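Long-range contacts in type C neurotoxin (Clostridium botulinum, PDB 3PME), which probably attaches to nerve cells through its receptor-binding domain, the part described here, by recognising gangliosides and perhaps phosphatidylethanolamine: residues D50-L56 with K177-I183; I195-N199 with G216-R220; F142-T146 with I210-Y214. The contacts are given in a common frame with arbitrary orientation. Residue numbers count along the deposited sequence, not the author numbering.

Interaction 1: D50-L56 with K177-I183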
loop_
_atom_site.group_PDB
_atom_site.type_symbol
_atom_site.label_atom_id
_atom_site.label_comp_id
_atom_site.label_asym_id
_atom_site.label_seq_id
_atom_site.Cartn_x
_atom_site.Cartn_y
_atom_site.Cartn_z
ATOM N N ASP A 50 23.159 -5.073 5.435
ATOM C CA ASP A 50 22.160 -5.993 4.903
ATOM C C ASP A 50 22.285 -6.055 3.382
ATOM O O ASP A 50 22.068 -5.055 2.711
ATOM C CB ASP A 50 20.748 -5.517 5.262
ATOM C CG ASP A 50 20.550 -5.316 6.752
ATOM O OD1 ASP A 50 21.405 -5.776 7.543
ATOM O OD2 ASP A 50 19.524 -4.701 7.126
ATOM N N LYS A 51 22.625 -7.221 2.837
ATOM C CA LYS A 51 22.710 -7.371 1.382
ATOM C C LYS A 51 22.181 -8.708 0.898
ATOM O O LYS A 51 22.355 -9.732 1.554
ATOM C CB LYS A 51 24.153 -7.241 0.899
ATOM C CG LYS A 51 24.815 -5.915 1.184
ATOM C CD LYS A 51 26.158 -5.847 0.480
ATOM C CE LYS A 51 26.888 -4.564 0.820
ATOM N NZ LYS A 51 26.033 -3.381 0.537
ATOM N N ILE A 52 21.543 -8.701 -0.264
ATOM C CA ILE A 52 21.235 -9.940 -0.950
ATOM C C ILE A 52 22.078 -9.957 -2.214
ATOM O O ILE A 52 22.010 -9.033 -3.014
ATOM C CB ILE A 52 19.758 -10.036 -1.325
ATOM C CG1 ILE A 52 18.879 -9.935 -0.074
ATOM C CG2 ILE A 52 19.494 -11.337 -2.079
ATOM C CD1 ILE A 52 17.389 -9.983 -0.371
ATOM N N ILE A 53 22.898 -10.988 -2.379
ATOM C CA ILE A 53 23.739 -11.093 -3.565
ATOM C C ILE A 53 23.172 -12.181 -4.458
ATOM O O ILE A 53 23.051 -13.334 -4.040
ATOM C CB ILE A 53 25.185 -11.474 -3.202
ATOM C CG1 ILE A 53 25.729 -10.583 -2.079
ATOM C CG2 ILE A 53 26.074 -11.464 -4.447
ATOM C CD1 ILE A 53 25.506 -9.123 -2.284
ATOM N N VAL A 54 22.799 -11.818 -5.680
ATOM C CA VAL A 54 22.258 -12.790 -6.621
ATOM C C VAL A 54 23.239 -13.004 -7.765
ATOM O O VAL A 54 23.627 -12.055 -8.428
ATOM C CB VAL A 54 20.900 -12.329 -7.189
ATOM C CG1 VAL A 54 20.337 -13.361 -8.162
ATOM C CG2 VAL A 54 19.905 -12.060 -6.052
ATOM N N ASN A 55 23.660 -14.248 -7.971
ATOM C CA ASN A 55 24.483 -14.583 -9.131
ATOM C C ASN A 55 23.704 -15.463 -10.092
ATOM O O ASN A 55 23.408 -16.618 -9.785
ATOM C CB ASN A 55 25.758 -15.304 -8.694
ATOM C CG ASN A 55 26.744 -14.379 -8.027
ATOM O OD1 ASN A 55 27.376 -13.557 -8.686
ATOM N ND2 ASN A 55 26.890 -14.510 -6.716
ATOM N N LEU A 56 23.352 -14.905 -11.243
ATOM C CA LEU A 56 22.663 -15.652 -12.281
ATOM C C LEU A 56 23.633 -16.604 -12.957
ATOM O O LEU A 56 24.837 -16.359 -12.983
ATOM C CB LEU A 56 22.107 -14.701 -13.341
ATOM C CG LEU A 56 20.808 -13.934 -13.073
ATOM C CD1 LEU A 56 20.832 -13.248 -11.725
ATOM C CD2 LEU A 56 20.584 -12.923 -14.207
ATOM N N LYS A 177 26.340 -10.666 -14.397
ATOM C CA LYS A 177 25.526 -11.749 -13.851
ATOM C C LYS A 177 25.190 -11.553 -12.372
ATOM O O LYS A 177 24.339 -12.259 -11.834
ATOM C CB LYS A 177 26.236 -13.089 -14.033
ATOM C CG LYS A 177 27.429 -13.262 -13.115
ATOM C CD LYS A 177 28.307 -14.408 -13.578
ATOM C CE LYS A 177 29.429 -14.677 -12.587
ATOM N NZ LYS A 177 28.889 -15.111 -11.274
ATOM N N THR A 178 25.846 -10.597 -11.721
ATOM C CA THR A 178 25.627 -10.362 -10.291
ATOM C C THR A 178 24.715 -9.159 -10.048
ATOM O O THR A 178 24.876 -8.109 -10.678
ATOM C CB THR A 178 26.956 -10.132 -9.558
ATOM O OG1 THR A 178 27.804 -11.272 -9.750
ATOM C CG2 THR A 178 26.715 -9.930 -8.063
ATOM N N ILE A 179 23.756 -9.329 -9.142
ATOM C CA ILE A 179 22.868 -8.246 -8.728
ATOM C C ILE A 179 22.986 -8.144 -7.230
ATOM O O ILE A 179 22.792 -9.140 -6.525
ATOM C CB ILE A 179 21.404 -8.546 -9.084
ATOM C CG1 ILE A 179 21.263 -8.811 -10.579
ATOM C CG2 ILE A 179 20.505 -7.378 -8.702
ATOM C CD1 ILE A 179 19.906 -9.369 -10.959
ATOM N N VAL A 180 23.307 -6.953 -6.733
ATOM C CA VAL A 180 23.421 -6.756 -5.289
ATOM C C VAL A 180 22.322 -5.836 -4.772
ATOM O O VAL A 180 22.254 -4.662 -5.164
ATOM C CB VAL A 180 24.788 -6.153 -4.917
ATOM C CG1 VAL A 180 24.873 -5.899 -3.411
ATOM C CG2 VAL A 180 25.921 -7.063 -5.396
ATOM N N PHE A 181 21.478 -6.371 -3.886
ATOM C CA PHE A 181 20.442 -5.591 -3.219
ATOM C C PHE A 181 20.996 -5.090 -1.893
ATOM O O PHE A 181 21.521 -5.881 -1.100
ATOM C CB PHE A 181 19.214 -6.451 -2.931
ATOM C CG PHE A 181 18.495 -6.914 -4.161
ATOM C CD1 PHE A 181 18.955 -8.005 -4.872
ATOM C CD2 PHE A 181 17.340 -6.270 -4.592
ATOM C CE1 PHE A 181 18.286 -8.443 -6.016
ATOM C CE2 PHE A 181 16.666 -6.709 -5.719
ATOM C CZ PHE A 181 17.138 -7.793 -6.432
ATOM N N GLY A 182 20.882 -3.791 -1.641
ATOM C CA GLY A 182 21.327 -3.255 -0.367
ATOM C C GLY A 182 21.829 -1.831 -0.407
ATOM O O GLY A 182 22.255 -1.339 -1.454
ATOM N N ILE A 183 21.783 -1.166 0.745
ATOM C CA ILE A 183 22.243 0.211 0.866
ATOM C C ILE A 183 23.611 0.270 1.536
ATOM O O ILE A 183 23.786 -0.224 2.650
ATOM C CB ILE A 183 21.248 1.053 1.681
ATOM C CG1 ILE A 183 19.860 0.982 1.044
ATOM C CG2 ILE A 183 21.728 2.493 1.808
ATOM C CD1 ILE A 183 18.770 1.625 1.880
HETATM O O HOH W 1 20.813 -2.694 3.107
HETATM O O HOH W 2 26.944 -17.517 -11.516
#
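This is a backbone-to-backbone pairing of two antiparallel strands, 51-55 and 178-181, in the N-terminal, concanavalin-like part of the receptor-binding domain. Their axes approach to 4.7 Å, with N-to-C directions 167° apart. Ile52 and Phe181 form a hydrogen-bonded pair (Ile52 N to Phe181 O and Phe181 N to Ile52 O, both 2.9 Å), and Val54 and Ile179 form another (Val54 N to Ile179 O and Ile179 N to Val54 O, both 2.8 Å). Leu56 N extends the pattern to Lys177 O at 2.9 Å. Strand 51-55 is the middle of three, with 26-30 along its other edge, in a jelly-roll-like beta sandwich of the lectin type. Ile52, Val54, Ile179 and Phe181 share the face turned to the core, where Val54 CG2 lies 4.0 Å from Phe181 CE1, at the ring edge; Leu8 of strand 6-13 covers Val54 and Ile179, Leu10 covers Phe181, and Ile52 packs on Val27 and Leu29. On the other face Ile53 CD1 packs on Val180 CG1 at 3.5 Å, while Thr178 OG1 donates to Asn55 OD1 at 2.6 Å. Lys51 NZ turns to a salt bridge with Asp184. Gly182, at phi/psi 150°/157°, passes close to Asp50 O (3.6 Å from Gly182 CA), where a CB would clash. Beyond it a water bridges Asp50 O (2.7 Å) and Ile183 N (3.0 Å); at the opposite end another joins Leu56 O (2.8 Å) to Lys177 NZ (3.1 Å).

Interaction 2: I195-N199 with G216-R220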
loop_
_atom_site.group_PDB
_atom_site.type_symbol
_atom_site.label_atom_id
_atom_site.label_comp_id
_atom_site.label_asym_id
_atom_site.label_seq_id
_atom_site.Cartn_x
_atom_site.Cartn_y
_atom_site.Cartn_z
ATOM N N ILE A 195 11.182 -4.445 -0.426
ATOM C CA ILE A 195 10.910 -4.820 -1.811
ATOM C C ILE A 195 10.165 -6.146 -1.776
ATOM O O ILE A 195 10.385 -6.960 -0.876
ATOM C CB ILE A 195 12.220 -4.970 -2.598
ATOM C CG1 ILE A 195 12.838 -3.588 -2.832
ATOM C CG2 ILE A 195 11.986 -5.680 -3.953
ATOM C CD1 ILE A 195 14.273 -3.638 -3.334
ATOM N N ARG A 196 9.275 -6.379 -2.727
ATOM C CA ARG A 196 8.685 -7.713 -2.847
ATOM C C ARG A 196 8.488 -8.133 -4.294
ATOM O O ARG A 196 8.377 -7.300 -5.188
ATOM C CB ARG A 196 7.366 -7.825 -2.077
ATOM C CG ARG A 196 6.147 -7.240 -2.808
ATOM C CD ARG A 196 4.935 -7.468 -1.931
ATOM N NE ARG A 196 3.656 -7.369 -2.622
ATOM C CZ ARG A 196 2.892 -6.289 -2.614
ATOM N NH1 ARG A 196 3.286 -5.188 -1.977
ATOM N NH2 ARG A 196 1.719 -6.309 -3.222
ATOM N N ASP A 197 8.434 -9.440 -4.500
ATOM C CA ASP A 197 8.125 -10.037 -5.792
ATOM C C ASP A 197 9.070 -9.557 -6.896
ATOM O O ASP A 197 8.641 -9.172 -7.983
ATOM C CB ASP A 197 6.653 -9.812 -6.161
ATOM C CG ASP A 197 5.700 -10.484 -5.184
ATOM O OD1 ASP A 197 5.626 -11.729 -5.192
ATOM O OD2 ASP A 197 5.034 -9.771 -4.416
ATOM N N PHE A 198 10.363 -9.600 -6.615
ATOM C CA PHE A 198 11.346 -9.179 -7.611
ATOM C C PHE A 198 11.483 -10.208 -8.744
ATOM O O PHE A 198 11.795 -11.383 -8.488
ATOM C CB PHE A 198 12.710 -8.917 -6.984
ATOM C CG PHE A 198 13.677 -8.280 -7.939
ATOM C CD1 PHE A 198 14.514 -9.065 -8.725
ATOM C CD2 PHE A 198 13.724 -6.906 -8.067
ATOM C CE1 PHE A 198 15.390 -8.484 -9.628
ATOM C CE2 PHE A 198 14.600 -6.306 -8.970
ATOM C CZ PHE A 198 15.432 -7.099 -9.753
ATOM N N ASN A 199 11.246 -9.748 -9.978
ATOM C CA ASN A 199 11.272 -10.588 -11.182
ATOM C C ASN A 199 12.054 -9.932 -12.310
ATOM O O ASN A 199 12.002 -8.713 -12.490
ATOM C CB ASN A 199 9.854 -10.814 -11.717
ATOM C CG ASN A 199 9.038 -11.737 -10.842
ATOM O OD1 ASN A 199 9.552 -12.718 -10.330
ATOM N ND2 ASN A 199 7.752 -11.439 -10.697
ATOM N N GLY A 216 -2.299 -9.533 -10.290
ATOM C CA GLY A 216 -2.020 -10.794 -9.638
ATOM C C GLY A 216 -1.387 -10.536 -8.287
ATOM O O GLY A 216 -1.794 -11.099 -7.268
ATOM N N GLN A 217 -0.413 -9.636 -8.271
ATOM C CA GLN A 217 0.437 -9.461 -7.103
ATOM C C GLN A 217 -0.109 -8.476 -6.073
ATOM O O GLN A 217 0.400 -8.410 -4.953
ATOM C CB GLN A 217 1.842 -9.053 -7.537
ATOM C CG GLN A 217 2.569 -10.151 -8.319
ATOM C CD GLN A 217 3.933 -9.710 -8.787
ATOM O OE1 GLN A 217 4.289 -8.541 -8.664
ATOM N NE2 GLN A 217 4.712 -10.645 -9.308
ATOM N N ILE A 218 -1.139 -7.721 -6.434
ATOM C CA ILE A 218 -1.721 -6.794 -5.460
ATOM C C ILE A 218 -2.578 -7.529 -4.434
ATOM O O ILE A 218 -2.866 -6.982 -3.372
ATOM C CB ILE A 218 -2.513 -5.655 -6.119
ATOM C CG1 ILE A 218 -2.616 -4.457 -5.163
ATOM C CG2 ILE A 218 -3.875 -6.141 -6.566
ATOM C CD1 ILE A 218 -3.075 -3.152 -5.822
ATOM N N LEU A 219 -2.947 -8.772 -4.748
ATOM C CA LEU A 219 -3.809 -9.598 -3.888
ATOM C C LEU A 219 -5.162 -8.942 -3.688
ATOM O O LEU A 219 -5.463 -8.396 -2.622
ATOM C CB LEU A 219 -3.151 -9.900 -2.540
ATOM C CG LEU A 219 -1.740 -10.481 -2.547
ATOM C CD1 LEU A 219 -1.357 -10.873 -1.123
ATOM C CD2 LEU A 219 -1.636 -11.690 -3.473
ATOM N N ARG A 220 -5.979 -8.996 -4.727
ATOM C CA ARG A 220 -7.271 -8.342 -4.707
ATOM C C ARG A 220 -8.204 -8.929 -3.647
ATOM O O ARG A 220 -9.195 -8.301 -3.305
ATOM C CB ARG A 220 -7.932 -8.406 -6.085
ATOM C CG ARG A 220 -7.192 -7.621 -7.155
ATOM C CD ARG A 220 -8.149 -6.776 -7.978
ATOM N NE ARG A 220 -7.442 -5.986 -8.984
ATOM C CZ ARG A 220 -7.122 -4.701 -8.848
ATOM N NH1 ARG A 220 -7.452 -4.042 -7.748
ATOM N NH2 ARG A 220 -6.481 -4.070 -9.823
HETATM O O HOH W 3 2.423 -9.828 -3.638
HETATM O O HOH W 4 6.811 -8.431 -9.810
#
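Two long side chains, Arg196 from a strand and Gln217 from the last turn of a helix, span a gap whose closest CA atoms, those of Asp197 and Gln217, are 7.8 Å apart. Arg196 leaves the strand with chi1 p, then runs out through t, t, so that its guanidinium reaches the helix end edge-on and Arg196 NH2 donates to Gln217 O at 3.0 Å. Asp197, with chi1 m and a left-handed backbone (phi 56°, psi 49°), points its CB the same way as Arg196 instead of to the other side. The two form a salt bridge whose hydrogen bond is weak, Arg196 NE to Asp197 OD2 at 3.3 Å, and a water joins Arg196 NE (2.9 Å), Asp197 OD2 (2.7 Å) and Gln217 O (2.8 Å). Gln217, m then t, extends back until a second water links Gln217 OE1 (2.8 Å) to Asp197 O (2.7 Å); Gln217 OE1 also accepts from Trp74. Leu219, at positive phi, ends the helix and turns the chain away. Trp74, Tyr39 and Trp140 surround the Arg196 guanidinium in cation-pi contacts, and Asn41 hydrogen-bonds to Asp197 OD1. Helix 207-218 ends against strand 193-201, beside strand 68-77, where the chain leaves the lectin-like part for the trefoil.

Interaction 3: F142-T146 with I210-Y214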
loop_
_atom_site.group_PDB
_atom_site.type_symbol
_atom_site.label_atom_id
_atom_site.label_comp_id
_atom_site.label_asym_id
_atom_site.label_seq_id
_atom_site.Cartn_x
_atom_site.Cartn_y
_atom_site.Cartn_z
ATOM N N PHE A 142 3.971 -0.561 -7.279
ATOM C CA PHE A 142 4.464 -1.559 -8.233
ATOM C C PHE A 142 5.264 -0.884 -9.350
ATOM O O PHE A 142 4.774 0.022 -10.040
ATOM C CB PHE A 142 3.286 -2.344 -8.807
ATOM C CG PHE A 142 3.683 -3.399 -9.804
ATOM C CD1 PHE A 142 4.581 -4.399 -9.454
ATOM C CD2 PHE A 142 3.141 -3.394 -11.084
ATOM C CE1 PHE A 142 4.948 -5.382 -10.372
ATOM C CE2 PHE A 142 3.494 -4.371 -12.001
ATOM C CZ PHE A 142 4.397 -5.366 -11.645
ATOM N N VAL A 143 6.500 -1.333 -9.510
ATOM C CA VAL A 143 7.397 -0.775 -10.521
ATOM C C VAL A 143 7.599 -1.783 -11.636
ATOM O O VAL A 143 7.727 -2.991 -11.389
ATOM C CB VAL A 143 8.773 -0.424 -9.908
ATOM C CG1 VAL A 143 9.761 0.059 -10.988
ATOM C CG2 VAL A 143 8.613 0.621 -8.803
ATOM N N THR A 144 7.626 -1.296 -12.871
ATOM C CA THR A 144 8.012 -2.155 -13.983
ATOM C C THR A 144 8.841 -1.335 -14.943
ATOM O O THR A 144 8.427 -0.248 -15.370
ATOM C CB THR A 144 6.820 -2.740 -14.749
ATOM O OG1 THR A 144 5.851 -3.255 -13.829
ATOM C CG2 THR A 144 7.303 -3.871 -15.659
ATOM N N ILE A 145 10.019 -1.853 -15.252
ATOM C CA ILE A 145 10.898 -1.232 -16.235
ATOM C C ILE A 145 10.971 -2.153 -17.442
ATOM O O ILE A 145 11.288 -3.330 -17.285
ATOM C CB ILE A 145 12.334 -1.084 -15.704
ATOM C CG1 ILE A 145 12.365 -0.428 -14.322
ATOM C CG2 ILE A 145 13.193 -0.298 -16.710
ATOM C CD1 ILE A 145 11.883 0.952 -14.329
ATOM N N THR A 146 10.679 -1.635 -18.638
ATOM C CA THR A 146 10.947 -2.415 -19.855
ATOM C C THR A 146 12.131 -1.787 -20.588
ATOM O O THR A 146 12.319 -0.564 -20.565
ATOM C CB THR A 146 9.715 -2.544 -20.792
ATOM O OG1 THR A 146 9.363 -1.256 -21.325
ATOM C CG2 THR A 146 8.512 -3.130 -20.047
ATOM N N ILE A 210 1.904 -6.365 -18.207
ATOM C CA ILE A 210 2.315 -5.646 -17.001
ATOM C C ILE A 210 1.153 -5.537 -16.023
ATOM O O ILE A 210 1.316 -5.740 -14.818
ATOM C CB ILE A 210 2.854 -4.259 -17.356
ATOM C CG1 ILE A 210 4.190 -4.406 -18.099
ATOM C CG2 ILE A 210 2.993 -3.395 -16.092
ATOM C CD1 ILE A 210 4.725 -3.108 -18.672
ATOM N N ASN A 211 -0.030 -5.242 -16.540
ATOM C CA ASN A 211 -1.206 -5.154 -15.678
ATOM C C ASN A 211 -1.688 -6.488 -15.116
ATOM O O ASN A 211 -2.251 -6.542 -14.023
ATOM C CB ASN A 211 -2.319 -4.372 -16.368
ATOM C CG ASN A 211 -2.076 -2.874 -16.311
ATOM O OD1 ASN A 211 -1.440 -2.293 -17.202
ATOM N ND2 ASN A 211 -2.548 -2.245 -15.242
ATOM N N ILE A 212 -1.445 -7.563 -15.848
ATOM C CA ILE A 212 -1.743 -8.889 -15.325
ATOM C C ILE A 212 -0.838 -9.207 -14.135
ATOM O O ILE A 212 -1.305 -9.705 -13.111
ATOM C CB ILE A 212 -1.617 -9.955 -16.421
ATOM C CG1 ILE A 212 -2.740 -9.762 -17.441
ATOM C CG2 ILE A 212 -1.694 -11.349 -15.824
ATOM C CD1 ILE A 212 -2.618 -10.656 -18.655
ATOM N N VAL A 213 0.450 -8.899 -14.263
ATOM C CA VAL A 213 1.379 -9.072 -13.149
ATOM C C VAL A 213 0.954 -8.216 -11.947
ATOM O O VAL A 213 0.851 -8.710 -10.828
ATOM C CB VAL A 213 2.834 -8.756 -13.555
ATOM C CG1 VAL A 213 3.786 -8.956 -12.366
ATOM C CG2 VAL A 213 3.270 -9.638 -14.721
ATOM N N TYR A 214 0.687 -6.943 -12.192
ATOM C CA TYR A 214 0.219 -6.019 -11.157
ATOM C C TYR A 214 -1.009 -6.542 -10.411
ATOM O O TYR A 214 -1.016 -6.619 -9.176
ATOM C CB TYR A 214 -0.084 -4.662 -11.795
ATOM C CG TYR A 214 -0.683 -3.593 -10.896
ATOM C CD1 TYR A 214 -0.066 -3.208 -9.705
ATOM C CD2 TYR A 214 -1.838 -2.920 -11.280
ATOM C CE1 TYR A 214 -0.612 -2.191 -8.909
ATOM C CE2 TYR A 214 -2.388 -1.923 -10.503
ATOM C CZ TYR A 214 -1.776 -1.560 -9.315
ATOM O OH TYR A 214 -2.333 -0.555 -8.560
#
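A turn of helix 207-218, residues 210-214, runs roughly antiparallel over strand 142-146, with axes 9.9 Å apart and an angle of 152° between N-to-C directions. The main bump is the Phe142 ring, which stands up from the strand into a hollow lined by Ile210, Val213 and Tyr214, one turn of the helix. Phe142 CZ touches Val213 CG1 at 3.7 Å, Phe142 CE2 comes within 4.2 Å of Ile210 CG2, and Tyr214 CA sits over the ring face, 4.2 Å from the Phe142 centroid, as a CH-pi contact. Helix 207-218 is the longer of the two helices in this almost all-beta chain and covers the face of a sheet of the concanavalin-like sandwich. Phe142, Thr144 and Thr146 point to it, whereas Ile145 points away to Trp111 and Leu155. Ile210 is the bump in return: its CG2 lies 3.6 Å from Thr144 OG1, and its CD1 reaches 4.0 Å from Thr146 CG2, in the shallow hollow above the two small threonines. The Tyr214 ring comes down past Phe142, Phe142 CD2 to Tyr214 CD1 being 3.5 Å; the planes are 17° apart, but with centroids 5.6 Å apart the rings barely overlap. Trp74 of strand 68-77 meets both rings.

Interactions 2 and 3 share helix 207-218 and one sheet: their centres are 9 Å apart, and Gln217 OE1 of the first lies 3.7 Å from Phe142 CE1 of the second. Trp74 touches both, polar contacts lying at the helix end in interaction 2 and apolar ones a turn earlier in interaction 3. Interaction 1 belongs to another sheet, its centre 19 Å from that of interaction 2, yet the two meet in the core through Phe181 CZ and Phe198 CE1 at 3.7 Å and Phe181 CD2 and Ile195 CD1 at 4.2 Å. It does not touch interaction 3: nearest atoms are about 11 Å apart. Strand 193-201 faces interaction 1 with Ile195 and Phe198, and the helix with Arg196 and Asp197.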